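Local atomic coordinates of CRISPR-associated endonuclease Cas12b (Alicyclobacillus acidoterrestris, PDB entry 5U31), a protein that uses a guide RNA to recognise and cut matching DNA of viruses and other mobile elements as part of bacterial CRISPR immunity. Residues Tyr104-Ala118 and Gln223-Gln237. The protein carries 3 engineered substitutions. Residues are numbered along the deposited sequence; the frame is centred on the assembly and turned at random.
With nucleotides of chain C.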
# COMPACT_ATOMS: atom_id res chain seq x y z
N TYR A 104 -3.12 -36.70 -3.34
CA TYR A 104 -2.92 -35.33 -2.91
C TYR A 104 -2.58 -34.43 -4.09
O TYR A 104 -3.07 -33.30 -4.17
CB TYR A 104 -1.82 -35.25 -1.86
CG TYR A 104 -1.53 -33.83 -1.45
CD1 TYR A 104 -2.42 -33.14 -0.64
CD2 TYR A 104 -0.38 -33.18 -1.88
CE1 TYR A 104 -2.16 -31.84 -0.26
CE2 TYR A 104 -0.12 -31.88 -1.51
CZ TYR A 104 -1.02 -31.21 -0.70
OH TYR A 104 -0.77 -29.91 -0.32
N GLU A 105 -1.75 -34.91 -5.01
CA GLU A 105 -1.39 -34.10 -6.17
C GLU A 105 -2.55 -33.94 -7.14
O GLU A 105 -2.52 -33.03 -7.98
CB GLU A 105 -0.18 -34.71 -6.86
CG GLU A 105 1.05 -34.78 -5.96
CD GLU A 105 2.22 -35.51 -6.60
OE1 GLU A 105 2.08 -35.97 -7.76
OE2 GLU A 105 3.28 -35.62 -5.95
N LEU A 106 -3.58 -34.78 -7.05
CA LEU A 106 -4.80 -34.56 -7.82
C LEU A 106 -5.72 -33.56 -7.13
O LEU A 106 -6.41 -32.79 -7.81
CB LEU A 106 -5.56 -35.88 -8.03
CG LEU A 106 -4.89 -36.98 -8.86
CD1 LEU A 106 -5.79 -38.19 -8.93
CD2 LEU A 106 -4.56 -36.49 -10.24
N LEU A 107 -5.74 -33.56 -5.80
CA LEU A 107 -6.59 -32.63 -5.05
C LEU A 107 -6.00 -31.23 -5.00
O LEU A 107 -6.75 -30.25 -4.96
CB LEU A 107 -6.82 -33.16 -3.64
CG LEU A 107 -7.55 -34.51 -3.53
CD1 LEU A 107 -7.46 -35.09 -2.14
CD2 LEU A 107 -9.00 -34.34 -3.94
N VAL A 108 -4.67 -31.11 -4.98
CA VAL A 108 -4.01 -29.81 -4.92
C VAL A 108 -2.92 -29.79 -5.98
O VAL A 108 -1.74 -29.95 -5.65
CB VAL A 108 -3.44 -29.53 -3.52
CG1 VAL A 108 -2.83 -28.13 -3.46
CG2 VAL A 108 -4.52 -29.66 -2.46
N PRO A 109 -3.27 -29.62 -7.26
CA PRO A 109 -2.24 -29.69 -8.31
C PRO A 109 -1.13 -28.67 -8.15
O PRO A 109 -0.07 -28.84 -8.76
CB PRO A 109 -3.04 -29.46 -9.60
CG PRO A 109 -4.43 -29.90 -9.25
CD PRO A 109 -4.62 -29.49 -7.82
N GLN A 110 -1.34 -27.63 -7.34
CA GLN A 110 -0.30 -26.65 -7.06
C GLN A 110 0.90 -27.26 -6.34
O GLN A 110 1.97 -26.66 -6.34
CB GLN A 110 -0.86 -25.50 -6.23
CG GLN A 110 -1.79 -24.58 -6.97
CD GLN A 110 -3.18 -25.16 -7.16
OE1 GLN A 110 -3.40 -26.35 -6.96
NE2 GLN A 110 -4.12 -24.32 -7.55
N ALA A 111 0.73 -28.44 -5.73
CA ALA A 111 1.84 -29.05 -5.01
C ALA A 111 2.98 -29.43 -5.96
O ALA A 111 4.15 -29.34 -5.59
CB ALA A 111 1.36 -30.27 -4.23
N ILE A 112 2.65 -29.85 -7.18
CA ILE A 112 3.66 -30.15 -8.19
C ILE A 112 3.84 -29.03 -9.20
O ILE A 112 4.64 -29.17 -10.13
CB ILE A 112 3.35 -31.46 -8.93
CG1 ILE A 112 2.03 -31.34 -9.68
CG2 ILE A 112 3.33 -32.61 -7.95
CD1 ILE A 112 1.71 -32.53 -10.54
N GLY A 113 3.10 -27.93 -9.06
CA GLY A 113 3.26 -26.80 -9.95
C GLY A 113 2.19 -26.66 -11.02
O GLY A 113 2.30 -25.75 -11.85
N ALA A 114 1.17 -27.51 -11.01
CA ALA A 114 0.09 -27.43 -11.98
C ALA A 114 -0.99 -26.46 -11.49
O ALA A 114 -0.93 -25.91 -10.39
CB ALA A 114 -0.50 -28.82 -12.23
N LYS A 115 -2.00 -26.25 -12.34
CA LYS A 115 -3.14 -25.40 -12.02
C LYS A 115 -4.30 -26.26 -11.52
O LYS A 115 -4.40 -27.45 -11.83
CB LYS A 115 -3.57 -24.58 -13.24
CG LYS A 115 -2.80 -23.28 -13.41
CD LYS A 115 -3.38 -22.39 -14.51
CE LYS A 115 -2.66 -21.05 -14.58
NZ LYS A 115 -3.24 -20.15 -15.62
N GLY A 116 -5.17 -25.63 -10.74
CA GLY A 116 -6.30 -26.35 -10.17
C GLY A 116 -7.52 -25.48 -9.95
O GLY A 116 -7.40 -24.32 -9.54
N ASP A 117 -8.70 -26.03 -10.22
CA ASP A 117 -9.97 -25.36 -9.98
C ASP A 117 -10.54 -25.91 -8.67
O ASP A 117 -11.03 -27.04 -8.63
CB ASP A 117 -10.94 -25.59 -11.14
CG ASP A 117 -12.15 -24.67 -11.09
OD1 ASP A 117 -12.62 -24.25 -12.17
OD2 ASP A 117 -12.63 -24.35 -9.98
N ALA A 118 -10.47 -25.11 -7.60
CA ALA A 118 -11.00 -25.55 -6.32
C ALA A 118 -12.48 -25.93 -6.41
O ALA A 118 -12.93 -26.83 -5.70
CB ALA A 118 -10.79 -24.47 -5.26
N GLN A 223 -14.75 -27.72 -0.28
CA GLN A 223 -14.18 -26.74 -1.20
C GLN A 223 -13.27 -25.76 -0.48
O GLN A 223 -12.18 -25.45 -0.96
CB GLN A 223 -15.28 -25.99 -1.94
CG GLN A 223 -14.72 -24.97 -2.91
CD GLN A 223 -15.78 -24.22 -3.69
OE1 GLN A 223 -16.93 -24.66 -3.79
NE2 GLN A 223 -15.40 -23.07 -4.24
N GLN A 224 -13.70 -25.26 0.68
CA GLN A 224 -12.90 -24.27 1.39
C GLN A 224 -11.61 -24.86 1.93
O GLN A 224 -10.67 -24.11 2.22
CB GLN A 224 -13.73 -23.65 2.52
CG GLN A 224 -14.82 -22.73 2.01
CD GLN A 224 -15.45 -21.88 3.10
OE1 GLN A 224 -14.82 -20.96 3.63
NE2 GLN A 224 -16.70 -22.17 3.43
N ALA A 225 -11.53 -26.19 2.05
CA ALA A 225 -10.28 -26.84 2.43
C ALA A 225 -9.35 -26.96 1.24
O ALA A 225 -8.13 -26.77 1.37
CB ALA A 225 -10.57 -28.21 3.03
N ILE A 226 -9.90 -27.27 0.07
CA ILE A 226 -9.12 -27.30 -1.16
C ILE A 226 -8.54 -25.91 -1.45
O ILE A 226 -7.37 -25.77 -1.80
CB ILE A 226 -9.98 -27.81 -2.33
CG1 ILE A 226 -10.48 -29.23 -2.05
CG2 ILE A 226 -9.21 -27.77 -3.62
CD1 ILE A 226 -9.39 -30.28 -2.10
N GLU A 227 -9.36 -24.87 -1.29
CA GLU A 227 -8.93 -23.51 -1.59
C GLU A 227 -7.69 -23.13 -0.80
O GLU A 227 -6.66 -22.75 -1.37
CB GLU A 227 -10.06 -22.53 -1.30
CG GLU A 227 -11.27 -22.73 -2.15
CD GLU A 227 -12.43 -21.92 -1.64
OE1 GLU A 227 -13.57 -22.15 -2.08
OE2 GLU A 227 -12.18 -21.05 -0.78
N ARG A 228 -7.78 -23.20 0.53
CA ARG A 228 -6.66 -22.78 1.36
C ARG A 228 -5.44 -23.66 1.13
O ARG A 228 -4.31 -23.20 1.29
CB ARG A 228 -7.07 -22.79 2.83
CG ARG A 228 -7.30 -24.16 3.39
CD ARG A 228 -7.90 -24.09 4.78
NE ARG A 228 -7.04 -23.40 5.73
CZ ARG A 228 -7.37 -22.29 6.37
NH1 ARG A 228 -8.56 -21.73 6.17
NH2 ARG A 228 -6.53 -21.72 7.22
N MSE A 229 -5.66 -24.90 0.73
CA MSE A 229 -4.58 -25.84 0.51
C MSE A 229 -3.88 -25.58 -0.81
O MSE A 229 -2.70 -25.88 -0.99
CB MSE A 229 -5.12 -27.27 0.55
CG MSE A 229 -4.11 -28.27 1.03
SE MSE A 229 -3.48 -27.79 2.80
CE MSE A 229 -2.24 -29.27 3.05
N MSE A 230 -4.62 -25.00 -1.75
CA MSE A 230 -4.04 -24.65 -3.04
C MSE A 230 -3.18 -23.39 -2.96
O MSE A 230 -2.05 -23.40 -3.43
CB MSE A 230 -5.14 -24.47 -4.07
CG MSE A 230 -5.72 -25.78 -4.56
SE MSE A 230 -7.16 -25.51 -5.82
CE MSE A 230 -7.20 -27.27 -6.65
N SER A 231 -3.71 -22.32 -2.37
CA SER A 231 -2.93 -21.08 -2.32
C SER A 231 -1.69 -21.26 -1.46
O SER A 231 -0.65 -20.67 -1.75
CB SER A 231 -3.78 -19.93 -1.79
OG SER A 231 -3.91 -19.96 -0.38
N TRP A 232 -1.78 -22.07 -0.41
CA TRP A 232 -0.62 -22.29 0.44
C TRP A 232 0.46 -23.05 -0.31
O TRP A 232 1.64 -22.66 -0.27
CB TRP A 232 -1.05 -23.01 1.70
CG TRP A 232 0.05 -23.51 2.54
CD1 TRP A 232 0.87 -22.79 3.36
CD2 TRP A 232 0.44 -24.88 2.69
NE1 TRP A 232 1.76 -23.62 4.00
CE2 TRP A 232 1.51 -24.91 3.61
CE3 TRP A 232 -0.01 -26.08 2.14
CZ2 TRP A 232 2.14 -26.09 3.98
CZ3 TRP A 232 0.61 -27.25 2.51
CH2 TRP A 232 1.67 -27.25 3.42
N GLU A 233 0.09 -24.12 -1.02
CA GLU A 233 1.06 -24.83 -1.84
C GLU A 233 1.65 -23.91 -2.90
O GLU A 233 2.84 -24.03 -3.24
CB GLU A 233 0.42 -26.05 -2.49
CG GLU A 233 0.34 -27.27 -1.59
CD GLU A 233 1.65 -28.02 -1.50
OE1 GLU A 233 2.69 -27.48 -1.94
OE2 GLU A 233 1.64 -29.16 -0.99
N SER A 234 0.84 -23.01 -3.46
CA SER A 234 1.38 -22.03 -4.39
C SER A 234 2.42 -21.16 -3.70
O SER A 234 3.44 -20.82 -4.29
CB SER A 234 0.25 -21.18 -4.97
OG SER A 234 -0.42 -21.88 -6.00
N TRP A 235 2.18 -20.81 -2.43
CA TRP A 235 3.14 -20.02 -1.69
C TRP A 235 4.36 -20.83 -1.26
O TRP A 235 5.46 -20.29 -1.23
CB TRP A 235 2.48 -19.38 -0.47
CG TRP A 235 1.92 -18.06 -0.82
CD1 TRP A 235 0.61 -17.75 -1.01
CD2 TRP A 235 2.66 -16.86 -1.08
NE1 TRP A 235 0.49 -16.42 -1.35
CE2 TRP A 235 1.73 -15.86 -1.40
CE3 TRP A 235 4.02 -16.54 -1.06
CZ2 TRP A 235 2.11 -14.56 -1.70
CZ3 TRP A 235 4.40 -15.25 -1.37
CH2 TRP A 235 3.45 -14.27 -1.68
N ASN A 236 4.17 -22.11 -0.94
CA ASN A 236 5.33 -22.98 -0.69
C ASN A 236 6.26 -22.99 -1.89
O ASN A 236 7.49 -22.96 -1.73
CB ASN A 236 4.87 -24.40 -0.37
CG ASN A 236 4.74 -24.65 1.12
OD1 ASN A 236 5.54 -24.17 1.92
ND2 ASN A 236 3.74 -25.43 1.50
N GLN A 237 5.70 -23.03 -3.09
CA GLN A 237 6.53 -22.97 -4.29
C GLN A 237 7.14 -21.59 -4.48
O GLN A 237 8.29 -21.46 -4.92
CB GLN A 237 5.69 -23.36 -5.51
CG GLN A 237 6.40 -23.19 -6.84
CD GLN A 237 5.69 -23.89 -7.97
OE1 GLN A 237 5.27 -25.04 -7.84
NE2 GLN A 237 5.54 -23.20 -9.10
P DT C 19 -9.92 -20.86 -6.98
OP1 DT C 19 -10.38 -22.19 -7.43
OP2 DT C 19 -9.39 -19.92 -7.99
O5' DT C 19 -11.04 -20.04 -6.16
C5' DT C 19 -11.79 -20.68 -5.15
C4' DT C 19 -12.39 -19.70 -4.16
O4' DT C 19 -11.47 -18.63 -3.84
C3' DT C 19 -13.63 -18.95 -4.60
O3' DT C 19 -14.76 -19.81 -4.58
C2' DT C 19 -13.71 -17.89 -3.51
C1' DT C 19 -12.23 -17.57 -3.27
N1 DT C 19 -11.81 -16.29 -3.89
C2 DT C 19 -12.11 -15.10 -3.25
O2 DT C 19 -12.70 -15.05 -2.18
N3 DT C 19 -11.70 -13.98 -3.91
C4 DT C 19 -11.03 -13.92 -5.12
O4 DT C 19 -10.71 -12.86 -5.63
C5 DT C 19 -10.75 -15.19 -5.73
C7 DT C 19 -10.04 -15.25 -7.05
C6 DT C 19 -11.16 -16.30 -5.10
P DC C 18 -3.33 -20.13 -7.16
OP1 DC C 18 -2.41 -21.18 -7.63
OP2 DC C 18 -3.82 -19.10 -8.10
O5' DC C 18 -4.60 -20.87 -6.54
C5' DC C 18 -5.86 -20.24 -6.58
C4' DC C 18 -6.59 -20.45 -5.28
O4' DC C 18 -6.08 -19.55 -4.28
C3' DC C 18 -8.07 -20.12 -5.34
O3' DC C 18 -8.79 -21.18 -5.89
C2' DC C 18 -8.37 -19.93 -3.86
C1' DC C 18 -7.14 -19.13 -3.43
N1 DC C 18 -7.33 -17.66 -3.57
C2 DC C 18 -7.92 -16.95 -2.53
O2 DC C 18 -8.27 -17.57 -1.51
N3 DC C 18 -8.10 -15.61 -2.65
C4 DC C 18 -7.71 -14.99 -3.76
N4 DC C 18 -7.90 -13.67 -3.84
C5 DC C 18 -7.11 -15.69 -4.85
C6 DC C 18 -6.94 -17.01 -4.71
P DT C 17 0.95 -15.40 -7.18
OP1 DT C 17 2.20 -16.17 -7.41
OP2 DT C 17 0.28 -14.68 -8.29
O5' DT C 17 -0.16 -16.37 -6.57
C5' DT C 17 0.10 -17.09 -5.37
C4' DT C 17 -1.17 -17.77 -4.89
O4' DT C 17 -1.83 -16.94 -3.90
C3' DT C 17 -2.20 -18.06 -5.98
O3' DT C 17 -2.66 -19.40 -5.89
C2' DT C 17 -3.33 -17.06 -5.67
C1' DT C 17 -3.21 -16.94 -4.16
N1 DT C 17 -3.81 -15.69 -3.61
C2 DT C 17 -4.29 -15.70 -2.33
O2 DT C 17 -4.26 -16.68 -1.61
N3 DT C 17 -4.82 -14.51 -1.90
C4 DT C 17 -4.91 -13.33 -2.62
O4 DT C 17 -5.41 -12.32 -2.15
C5 DT C 17 -4.39 -13.39 -3.97
C7 DT C 17 -4.43 -12.18 -4.84
C6 DT C 17 -3.87 -14.55 -4.39
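Met230, a selenomethionine, is the main bump that the 223-237 segment of helix 216-257 raises against 104-118. Its long chain drives the CE methyl into a hollow framed by the carbonyl of Leu107, the Pro109 ring and the CA of Gly116, with CE 3.6 Å from Pro109 CD and 3.7 Å from Gly116 CA. The selenium lies 3.8 Å from the CB of Ala118, and the amide of Gln110, bent back at its chi2 of 77°, lies obliquely across CB and CG of Met230. Val108 is a smaller bump, its CG1 over the backbone between Met229 and Met230, 3.3 Å from the Met229 carbonyl O, and its CG2 against Met229 CB and CG. Beside it Glu233, curled at chi2 (-80°), turns its carboxylate to Tyr104, whose OH donates a 2.6 Å hydrogen bond to the anti lone pair of Glu233 OE2, an oxygen lying at the edge of the phenol ring and near its plane. Arg45 of helix 17-45 makes a salt bridge to the same oxygen. Along one flank the pair meets DNA: Ala118 N donates to OP1 of DT19 of chain C at 2.9 Å, and Ser234 OG to OP1 of DC18 of chain C at 2.7 Å. The arrangement, a long helix packed against a helix end and the loop leading into the PAM-binding residues, forms part of the DNA-binding surface of the Cas12b REC1 domain.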